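Local coordinates for conserved domain protein (Porphyromonas gingivalis, PDB 3PNN) that probably transfers a sugar from an activated donor to form a glycosidic linkage, as a cytoplasmic glycosyltransferase with a Rossmann-like alpha/beta/alpha fold, at residues E116-N122 against N216-P222; T7-A13 against R50-R56. All coordinates share one frame; numbering follows the deposited sequence.

Interaction 1: E116-N122 against N216-P222; sequences EPFAVIN and NMWGFTP
Phe118 and Phe220, a hydrogen-bonded antiparallel pair, form the tightly packed part of the contact. Phe220 sets its CB over one face of the Phe118 ring, 3.9 Å from the ring centroid, in a CH-pi contact, with Phe118 CZ 3.5 Å from that CB. The Phe118 ring gets there because CG sits between its backbone N and carbonyl carbon (chi1 65°), which swings it over the neighbouring strand. The rings are oblique, their planes inclined at 52°, and Val120 CG2 meets the edge of the Phe220 ring, 3.9 Å from CD2. Helix 249-259 packs against this face through Val120, Trp218 and Phe220. The arrangement is consistent with a GT-A-like glycosyltransferase, in which an antiparallel strand, here 217-220, joins the parallel strands of the Rossmann-like sheet. On the face of Ala119, Ile121 CG2 lies alongside Met217, a selenomethionine. Toward Asn122 the contact turns polar and more open. Asn216 ND2 gives a nearly straight bond to Asn122 OD1 (3.1 Å, 176°), the side chains crossing at about a right angle, while Asn216 OD1 receives Trp218 NE1 from above the carbonyl plane. Asn122 ND2 is held by Asp125 and lies close to a bound glycerol.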
ATOM      1  N   GLU A 116     -13.423  10.839  -4.479  1.00 28.16           N
ATOM      2  CA  GLU A 116     -13.155  11.687  -3.334  1.00 26.47           C
ATOM      3  C   GLU A 116     -11.722  11.387  -2.911  1.00 24.65           C
ATOM      4  O   GLU A 116     -11.120  10.446  -3.438  1.00 26.18           O
ATOM      5  CB  GLU A 116     -14.135  11.370  -2.204  1.00 33.39           C
ATOM      6  CG  GLU A 116     -14.169   9.889  -1.781  1.00 33.05           C
ATOM      7  CD  GLU A 116     -14.993   9.009  -2.720  1.00 37.47           C
ATOM      8  OE1 GLU A 116     -16.016   9.492  -3.250  1.00 43.39           O
ATOM      9  OE2 GLU A 116     -14.624   7.831  -2.934  1.00 35.78           O
ATOM     10  N   PRO A 117     -11.163  12.181  -1.984  1.00 23.87           N
ATOM     11  CA  PRO A 117      -9.812  11.858  -1.492  1.00 24.39           C
ATOM     12  C   PRO A 117      -9.772  10.428  -0.938  1.00 27.13           C
ATOM     13  O   PRO A 117     -10.735   9.955  -0.318  1.00 25.35           O
ATOM     14  CB  PRO A 117      -9.590  12.884  -0.370  1.00 25.24           C
ATOM     15  CG  PRO A 117     -10.442  14.071  -0.786  1.00 29.33           C
ATOM     16  CD  PRO A 117     -11.669  13.454  -1.439  1.00 28.40           C
ATOM     17  N   PHE A 118      -8.667   9.735  -1.172  1.00 24.40           N
ATOM     18  CA  PHE A 118      -8.593   8.328  -0.811  1.00 25.69           C
ATOM     19  C   PHE A 118      -7.200   7.915  -0.352  1.00 26.06           C
ATOM     20  O   PHE A 118      -6.188   8.489  -0.790  1.00 26.34           O
ATOM     21  CB  PHE A 118      -9.070   7.432  -1.991  1.00 23.35           C
ATOM     22  CG  PHE A 118      -8.192   7.494  -3.227  1.00 25.01           C
ATOM     23  CD1 PHE A 118      -7.288   6.467  -3.509  1.00 23.56           C
ATOM     24  CD2 PHE A 118      -8.320   8.540  -4.137  1.00 22.68           C
ATOM     25  CE1 PHE A 118      -6.505   6.516  -4.672  1.00 22.42           C
ATOM     26  CE2 PHE A 118      -7.547   8.595  -5.290  1.00 24.00           C
ATOM     27  CZ  PHE A 118      -6.638   7.587  -5.556  1.00 25.77           C
ATOM     28  N   ALA A 119      -7.165   6.930   0.546  1.00 25.60           N
ATOM     29  CA  ALA A 119      -5.925   6.270   0.951  1.00 23.87           C
ATOM     30  C   ALA A 119      -5.698   5.023   0.122  1.00 26.88           C
ATOM     31  O   ALA A 119      -6.650   4.373  -0.284  1.00 26.81           O
ATOM     32  CB  ALA A 119      -5.989   5.883   2.429  1.00 21.48           C
ATOM     33  N   VAL A 120      -4.432   4.702  -0.126  1.00 23.41           N
ATOM     34  CA  VAL A 120      -4.053   3.424  -0.709  1.00 22.25           C
ATOM     35  C   VAL A 120      -3.183   2.712   0.312  1.00 23.64           C
ATOM     36  O   VAL A 120      -2.244   3.316   0.862  1.00 25.65           O
ATOM     37  CB  VAL A 120      -3.262   3.618  -2.001  1.00 27.03           C
ATOM     38  CG1 VAL A 120      -2.738   2.251  -2.517  1.00 25.37           C
ATOM     39  CG2 VAL A 120      -4.136   4.325  -3.057  1.00 25.05           C
ATOM     40  N   ILE A 121      -3.518   1.461   0.612  1.00 24.53           N
ATOM     41  CA  ILE A 121      -2.707   0.656   1.523  1.00 22.89           C
ATOM     42  C   ILE A 121      -2.584  -0.779   1.038  1.00 28.86           C
ATOM     43  O   ILE A 121      -3.391  -1.241   0.217  1.00 23.74           O
ATOM     44  CB  ILE A 121      -3.301   0.601   2.974  1.00 19.93           C
ATOM     45  CG1 ILE A 121      -4.647  -0.139   3.002  1.00 24.06           C
ATOM     46  CG2 ILE A 121      -3.417   2.000   3.578  1.00 23.86           C
ATOM     47  CD1 ILE A 121      -5.087  -0.587   4.426  1.00 21.58           C
ATOM     48  N   ASN A 122      -1.574  -1.485   1.548  1.00 23.51           N
ATOM     49  CA  ASN A 122      -1.424  -2.908   1.258  1.00 26.48           C
ATOM     50  C   ASN A 122      -2.416  -3.712   2.085  1.00 26.70           C
ATOM     51  O   ASN A 122      -2.909  -3.238   3.123  1.00 26.12           O
ATOM     52  CB  ASN A 122      -0.008  -3.395   1.579  1.00 27.42           C
ATOM     53  CG  ASN A 122       1.039  -2.853   0.626  1.00 33.06           C
ATOM     54  OD1 ASN A 122       0.747  -2.519  -0.531  1.00 26.84           O
ATOM     55  ND2 ASN A 122       2.280  -2.778   1.103  1.00 28.36           N
ATOM     56  N   ASN A 216       3.992   1.989   1.496  1.00 27.01           N
ATOM     57  CA  ASN A 216       2.856   1.971   0.568  1.00 26.60           C
ATOM     58  C   ASN A 216       1.535   2.396   1.216  1.00 29.93           C
ATOM     59  O   ASN A 216       0.477   1.859   0.885  1.00 32.67           O
ATOM     60  CB  ASN A 216       2.704   0.602  -0.103  1.00 27.44           C
ATOM     61  CG  ASN A 216       2.664   0.693  -1.626  1.00 36.34           C
ATOM     62  OD1 ASN A 216       3.197   1.635  -2.224  1.00 36.01           O
ATOM     63  ND2 ASN A 216       2.047  -0.310  -2.265  1.00 46.65           N
HETATM   64  N   MSE A 217       1.600   3.351   2.142  1.00 22.23           N
HETATM   65  CA  MSE A 217       0.395   3.999   2.666  1.00 21.58           C
HETATM   66  C   MSE A 217       0.353   5.426   2.124  1.00 24.28           C
HETATM   67  O   MSE A 217       1.101   6.287   2.588  1.00 25.93           O
HETATM   68  CB  MSE A 217       0.404   4.005   4.205  1.00 24.46           C
HETATM   69  CG  MSE A 217      -0.793   4.728   4.850  1.00 21.19           C
HETATM   70 SE   MSE A 217      -0.844   4.391   6.809  0.69 28.69          SE
HETATM   71  CE  MSE A 217      -2.657   3.703   6.948  1.00 31.98           C
ATOM     72  N   TRP A 218      -0.517   5.675   1.142  1.00 22.71           N
ATOM     73  CA  TRP A 218      -0.547   6.965   0.436  1.00 22.00           C
ATOM     74  C   TRP A 218      -1.903   7.621   0.597  1.00 24.34           C
ATOM     75  O   TRP A 218      -2.896   6.940   0.870  1.00 24.68           O
ATOM     76  CB  TRP A 218      -0.371   6.718  -1.059  1.00 24.24           C
ATOM     77  CG  TRP A 218       0.883   6.032  -1.428  1.00 23.78           C
ATOM     78  CD1 TRP A 218       1.074   4.693  -1.622  1.00 25.07           C
ATOM     79  CD2 TRP A 218       2.136   6.664  -1.678  1.00 22.32           C
ATOM     80  NE1 TRP A 218       2.384   4.456  -1.978  1.00 27.48           N
ATOM     81  CE2 TRP A 218       3.055   5.652  -2.011  1.00 24.97           C
ATOM     82  CE3 TRP A 218       2.572   7.995  -1.644  1.00 24.54           C
ATOM     83  CZ2 TRP A 218       4.395   5.926  -2.310  1.00 31.06           C
ATOM     84  CZ3 TRP A 218       3.906   8.272  -1.956  1.00 27.95           C
ATOM     85  CH2 TRP A 218       4.797   7.238  -2.274  1.00 27.69           C
ATOM     86  N   GLY A 219      -1.955   8.931   0.378  1.00 21.99           N
ATOM     87  CA  GLY A 219      -3.216   9.659   0.284  1.00 24.32           C
ATOM     88  C   GLY A 219      -3.251  10.448  -1.020  1.00 26.60           C
ATOM     89  O   GLY A 219      -2.342  11.237  -1.288  1.00 24.62           O
ATOM     90  N   PHE A 220      -4.290  10.237  -1.825  1.00 23.27           N
ATOM     91  CA  PHE A 220      -4.392  10.870  -3.149  1.00 24.99           C
ATOM     92  C   PHE A 220      -5.745  11.548  -3.338  1.00 23.49           C
ATOM     93  O   PHE A 220      -6.676  11.347  -2.547  1.00 25.36           O
ATOM     94  CB  PHE A 220      -4.223   9.833  -4.272  1.00 23.19           C
ATOM     95  CG  PHE A 220      -2.859   9.155  -4.319  1.00 25.89           C
ATOM     96  CD1 PHE A 220      -1.698   9.890  -4.528  1.00 27.61           C
ATOM     97  CD2 PHE A 220      -2.759   7.772  -4.198  1.00 26.12           C
ATOM     98  CE1 PHE A 220      -0.456   9.261  -4.591  1.00 24.88           C
ATOM     99  CE2 PHE A 220      -1.525   7.135  -4.261  1.00 23.63           C
ATOM    100  CZ  PHE A 220      -0.370   7.884  -4.469  1.00 26.40           C
ATOM    101  N   THR A 221      -5.850  12.342  -4.401  1.00 26.55           N
ATOM    102  CA  THR A 221      -7.134  12.836  -4.882  1.00 23.88           C
ATOM    103  C   THR A 221      -7.336  12.234  -6.266  1.00 24.42           C
ATOM    104  O   THR A 221      -6.391  11.733  -6.861  1.00 26.52           O
ATOM    105  CB  THR A 221      -7.168  14.384  -4.944  1.00 23.10           C
ATOM    106  OG1 THR A 221      -5.981  14.871  -5.583  1.00 25.67           O
ATOM    107  CG2 THR A 221      -7.223  14.973  -3.528  1.00 25.02           C
ATOM    108  N   PRO A 222      -8.570  12.280  -6.794  1.00 26.99           N
ATOM    109  CA  PRO A 222      -8.829  11.496  -8.020  1.00 26.86           C
ATOM    110  C   PRO A 222      -8.043  11.927  -9.265  1.00 25.19           C
ATOM    111  O   PRO A 222      -7.932  11.128 -10.211  1.00 26.66           O
ATOM    112  CB  PRO A 222     -10.347  11.643  -8.220  1.00 31.94           C
ATOM    113  CG  PRO A 222     -10.875  11.848  -6.786  1.00 28.64           C
ATOM    114  CD  PRO A 222      -9.811  12.728  -6.140  1.00 27.47           C
TER

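Interaction 2: T7-A13 against R50-R56; sequences TLFVLAA and RLVFVIR
Arg50 and Thr7 supply the side-chain hydrogen bond of this pairing: NH1 reaches OG1 at 2.9 Å, with the hydroxyl oxygen at the edge of the guanidinium and close to its plane. Arg50 CG, between its backbone N and carbonyl carbon (chi1 67°), comes to 3.2 Å from Thr7 OG1, and a bend at chi3 (59°) turns the guanidinium back to the hydroxyl. Glu116 also bonds to that hydroxyl, and Lys5 O takes a further bond from NH1. The backbone bonds follow the parallel ladder: Leu8 N and Val10 N give to Arg50 O and Val52 O, Val52 N and Val54 N to Leu8 O and Val10 O, and beyond them Ala12 N makes a weak, bent bond to Val54 O. Apolar contacts lie on both faces. Beside Leu8 and Leu51, Phe53 runs alongside Val10, its CD1 3.6 Å from Val10 CB, under helix 60-71. On the face of Phe9, Val52 and Val54, the Phe9 ring reaches across the neighbouring strand, CE1 lying 3.8 Å from Val54 CB and near Val52 CG1. Near the C-terminal ends, Ala13 O sits 3.0 Å from Arg56 CZ, over the guanidinium face, without hydrogen-bond geometry; Arg56 NH2 instead bonds to Gln82 and a bound glycerol. Strands 7-11 and 50-55, joined through helix 35-46, make a beta-alpha-beta unit of the Rossmann-like fold, which in related glycosyltransferases commonly binds a nucleotide-sugar.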
ATOM      1  N   THR A   7     -12.108   7.658   1.327  1.00 24.58           N
ATOM      2  CA  THR A   7     -12.218   6.264   0.951  1.00 21.71           C
ATOM      3  C   THR A   7     -10.925   5.520   1.282  1.00 24.66           C
ATOM      4  O   THR A   7      -9.831   6.063   1.104  1.00 25.73           O
ATOM      5  CB  THR A   7     -12.495   6.185  -0.568  1.00 27.76           C
ATOM      6  OG1 THR A   7     -13.813   6.693  -0.822  1.00 28.41           O
ATOM      7  CG2 THR A   7     -12.371   4.741  -1.110  1.00 25.07           C
ATOM      8  N   LEU A   8     -11.039   4.290   1.776  1.00 23.79           N
ATOM      9  CA  LEU A   8      -9.866   3.422   1.929  1.00 23.65           C
ATOM     10  C   LEU A   8      -9.797   2.430   0.755  1.00 23.47           C
ATOM     11  O   LEU A   8     -10.697   1.619   0.565  1.00 25.67           O
ATOM     12  CB  LEU A   8      -9.911   2.660   3.265  1.00 21.55           C
ATOM     13  CG  LEU A   8      -8.711   1.724   3.492  1.00 25.41           C
ATOM     14  CD1 LEU A   8      -7.432   2.540   3.659  1.00 31.66           C
ATOM     15  CD2 LEU A   8      -8.937   0.879   4.728  1.00 24.10           C
ATOM     16  N   PHE A   9      -8.721   2.497  -0.019  1.00 20.88           N
ATOM     17  CA  PHE A   9      -8.568   1.682  -1.223  1.00 22.69           C
ATOM     18  C   PHE A   9      -7.513   0.656  -0.858  1.00 23.59           C
ATOM     19  O   PHE A   9      -6.356   1.007  -0.606  1.00 24.46           O
ATOM     20  CB  PHE A   9      -8.105   2.580  -2.382  1.00 21.07           C
ATOM     21  CG  PHE A   9      -8.099   1.914  -3.746  1.00 26.23           C
ATOM     22  CD1 PHE A   9      -8.560   0.621  -3.929  1.00 29.51           C
ATOM     23  CD2 PHE A   9      -7.640   2.618  -4.861  1.00 31.78           C
ATOM     24  CE1 PHE A   9      -8.562   0.024  -5.198  1.00 29.27           C
ATOM     25  CE2 PHE A   9      -7.644   2.027  -6.122  1.00 27.49           C
ATOM     26  CZ  PHE A   9      -8.105   0.721  -6.282  1.00 23.75           C
ATOM     27  N   VAL A  10      -7.922  -0.608  -0.788  1.00 22.01           N
ATOM     28  CA  VAL A  10      -7.027  -1.673  -0.363  1.00 25.93           C
ATOM     29  C   VAL A  10      -6.496  -2.480  -1.551  1.00 22.31           C
ATOM     30  O   VAL A  10      -7.272  -3.032  -2.356  1.00 25.99           O
ATOM     31  CB  VAL A  10      -7.726  -2.629   0.645  1.00 26.55           C
ATOM     32  CG1 VAL A  10      -6.779  -3.757   1.049  1.00 26.32           C
ATOM     33  CG2 VAL A  10      -8.222  -1.854   1.883  1.00 24.16           C
ATOM     34  N   LEU A  11      -5.169  -2.548  -1.671  1.00 21.76           N
ATOM     35  CA  LEU A  11      -4.539  -3.331  -2.740  1.00 25.62           C
ATOM     36  C   LEU A  11      -4.568  -4.827  -2.416  1.00 29.86           C
ATOM     37  O   LEU A  11      -3.670  -5.351  -1.759  1.00 26.62           O
ATOM     38  CB  LEU A  11      -3.094  -2.873  -2.961  1.00 27.03           C
ATOM     39  CG  LEU A  11      -2.937  -1.400  -3.334  1.00 32.39           C
ATOM     40  CD1 LEU A  11      -1.459  -1.081  -3.535  1.00 36.94           C
ATOM     41  CD2 LEU A  11      -3.735  -1.084  -4.601  1.00 32.84           C
ATOM     42  N   ALA A  12      -5.599  -5.512  -2.898  1.00 24.93           N
ATOM     43  CA  ALA A  12      -5.827  -6.908  -2.536  1.00 27.73           C
ATOM     44  C   ALA A  12      -5.693  -7.866  -3.723  1.00 29.40           C
ATOM     45  O   ALA A  12      -6.092  -9.030  -3.657  1.00 29.34           O
ATOM     46  CB  ALA A  12      -7.198  -7.054  -1.872  1.00 25.45           C
ATOM     47  N   ALA A  13      -5.106  -7.386  -4.810  1.00 29.17           N
ATOM     48  CA  ALA A  13      -5.119  -8.140  -6.051  1.00 31.82           C
ATOM     49  C   ALA A  13      -4.167  -9.333  -5.984  1.00 28.52           C
ATOM     50  O   ALA A  13      -4.280 -10.267  -6.771  1.00 31.02           O
ATOM     51  CB  ALA A  13      -4.777  -7.228  -7.216  1.00 31.32           C
ATOM     52  N   ARG A  50     -15.766   4.546   3.448  1.00 26.61           N
ATOM     53  CA  ARG A  50     -16.065   3.371   2.632  1.00 25.88           C
ATOM     54  C   ARG A  50     -14.778   2.653   2.270  1.00 25.75           C
ATOM     55  O   ARG A  50     -13.686   3.253   2.306  1.00 27.97           O
ATOM     56  CB  ARG A  50     -16.799   3.780   1.345  1.00 27.97           C
ATOM     57  CG  ARG A  50     -15.945   4.589   0.380  1.00 29.22           C
ATOM     58  CD  ARG A  50     -16.800   5.409  -0.585  1.00 34.54           C
ATOM     59  NE  ARG A  50     -17.662   6.334   0.140  1.00 35.93           N
ATOM     60  CZ  ARG A  50     -17.243   7.436   0.760  1.00 42.33           C
ATOM     61  NH1 ARG A  50     -15.952   7.778   0.746  1.00 34.43           N
ATOM     62  NH2 ARG A  50     -18.120   8.200   1.403  1.00 41.81           N
ATOM     63  N   LEU A  51     -14.912   1.375   1.924  1.00 24.06           N
ATOM     64  CA  LEU A  51     -13.793   0.567   1.481  1.00 23.02           C
ATOM     65  C   LEU A  51     -13.944   0.195   0.015  1.00 26.88           C
ATOM     66  O   LEU A  51     -15.032  -0.162  -0.449  1.00 26.69           O
ATOM     67  CB  LEU A  51     -13.723  -0.738   2.271  1.00 25.13           C
ATOM     68  CG  LEU A  51     -13.870  -0.699   3.787  1.00 30.62           C
ATOM     69  CD1 LEU A  51     -13.744  -2.148   4.316  1.00 30.57           C
ATOM     70  CD2 LEU A  51     -12.818   0.213   4.404  1.00 28.58           C
ATOM     71  N   VAL A  52     -12.837   0.258  -0.709  1.00 22.53           N
ATOM     72  CA  VAL A  52     -12.773  -0.319  -2.043  1.00 22.56           C
ATOM     73  C   VAL A  52     -11.610  -1.316  -2.074  1.00 22.96           C
ATOM     74  O   VAL A  52     -10.492  -0.981  -1.655  1.00 26.78           O
ATOM     75  CB  VAL A  52     -12.565   0.774  -3.125  1.00 24.45           C
ATOM     76  CG1 VAL A  52     -12.350   0.138  -4.509  1.00 23.20           C
ATOM     77  CG2 VAL A  52     -13.756   1.735  -3.142  1.00 25.95           C
ATOM     78  N   PHE A  53     -11.879  -2.538  -2.542  1.00 20.92           N
ATOM     79  CA  PHE A  53     -10.836  -3.546  -2.711  1.00 23.85           C
ATOM     80  C   PHE A  53     -10.603  -3.769  -4.188  1.00 28.03           C
ATOM     81  O   PHE A  53     -11.555  -4.016  -4.928  1.00 25.36           O
ATOM     82  CB  PHE A  53     -11.259  -4.893  -2.096  1.00 23.68           C
ATOM     83  CG  PHE A  53     -11.489  -4.828  -0.604  1.00 26.45           C
ATOM     84  CD1 PHE A  53     -10.429  -5.026   0.277  1.00 23.26           C
ATOM     85  CD2 PHE A  53     -12.753  -4.556  -0.096  1.00 26.38           C
ATOM     86  CE1 PHE A  53     -10.631  -4.967   1.664  1.00 27.68           C
ATOM     87  CE2 PHE A  53     -12.971  -4.486   1.291  1.00 26.96           C
ATOM     88  CZ  PHE A  53     -11.908  -4.693   2.167  1.00 28.57           C
ATOM     89  N   VAL A  54      -9.348  -3.701  -4.624  1.00 24.02           N
ATOM     90  CA  VAL A  54      -9.044  -4.227  -5.955  1.00 23.48           C
ATOM     91  C   VAL A  54      -8.608  -5.689  -5.800  1.00 27.80           C
ATOM     92  O   VAL A  54      -7.681  -5.991  -5.049  1.00 26.66           O
ATOM     93  CB  VAL A  54      -7.978  -3.399  -6.708  1.00 25.07           C
ATOM     94  CG1 VAL A  54      -6.709  -3.241  -5.874  1.00 25.27           C
ATOM     95  CG2 VAL A  54      -7.691  -4.027  -8.084  1.00 24.15           C
ATOM     96  N   ILE A  55      -9.310  -6.584  -6.485  1.00 24.65           N
ATOM     97  CA  ILE A  55      -9.001  -8.009  -6.461  1.00 28.77           C
ATOM     98  C   ILE A  55      -8.955  -8.507  -7.906  1.00 29.94           C
ATOM     99  O   ILE A  55      -8.910  -7.699  -8.837  1.00 32.20           O
ATOM    100  CB  ILE A  55     -10.059  -8.811  -5.664  1.00 24.01           C
ATOM    101  CG1 ILE A  55     -11.443  -8.692  -6.309  1.00 28.02           C
ATOM    102  CG2 ILE A  55     -10.113  -8.358  -4.192  1.00 23.99           C
ATOM    103  CD1 ILE A  55     -12.419  -9.793  -5.816  1.00 34.28           C
ATOM    104  N   ARG A  56      -8.953  -9.827  -8.105  1.00 28.24           N
ATOM    105  CA  ARG A  56      -9.094 -10.377  -9.453  1.00 28.69           C
ATOM    106  C   ARG A  56     -10.279 -11.333  -9.502  1.00 31.21           C
ATOM    107  O   ARG A  56     -10.673 -11.881  -8.480  1.00 29.72           O
ATOM    108  CB  ARG A  56      -7.793 -11.051  -9.908  1.00 34.52           C
ATOM    109  CG  ARG A  56      -6.591 -10.133  -9.711  1.00 34.96           C
ATOM    110  CD  ARG A  56      -5.290 -10.648 -10.344  1.00 40.33           C
ATOM    111  NE  ARG A  56      -4.209  -9.714 -10.025  1.00 38.55           N
ATOM    112  CZ  ARG A  56      -3.020 -10.063  -9.535  1.00 44.33           C
ATOM    113  NH1 ARG A  56      -2.716 -11.351  -9.350  1.00 42.45           N
ATOM    114  NH2 ARG A  56      -2.123  -9.122  -9.254  1.00 38.96           N
TER

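From the N terminus, strand 7-11 comes first; helix 35-46 then leads to strand 50-55, where interaction 2 closes a short loop. The chain continues through helix 60-71, strand 77-81 and helix 103-108 before 116-122 opens interaction 1, whose much longer loop passes through helix 129-140 and several strands before closing at 216-222. The two loops thus follow in series and neither nest nor cross. In space they meet because strand 118-122 lies beside strand 7-11, with Ala119 O 2.8 Å from Phe9 N and Val120 packed on Leu11. The resulting order, 50-55, 7-11, 118-122, 217-220, ties the N-terminal parallel core to the later antiparallel strands.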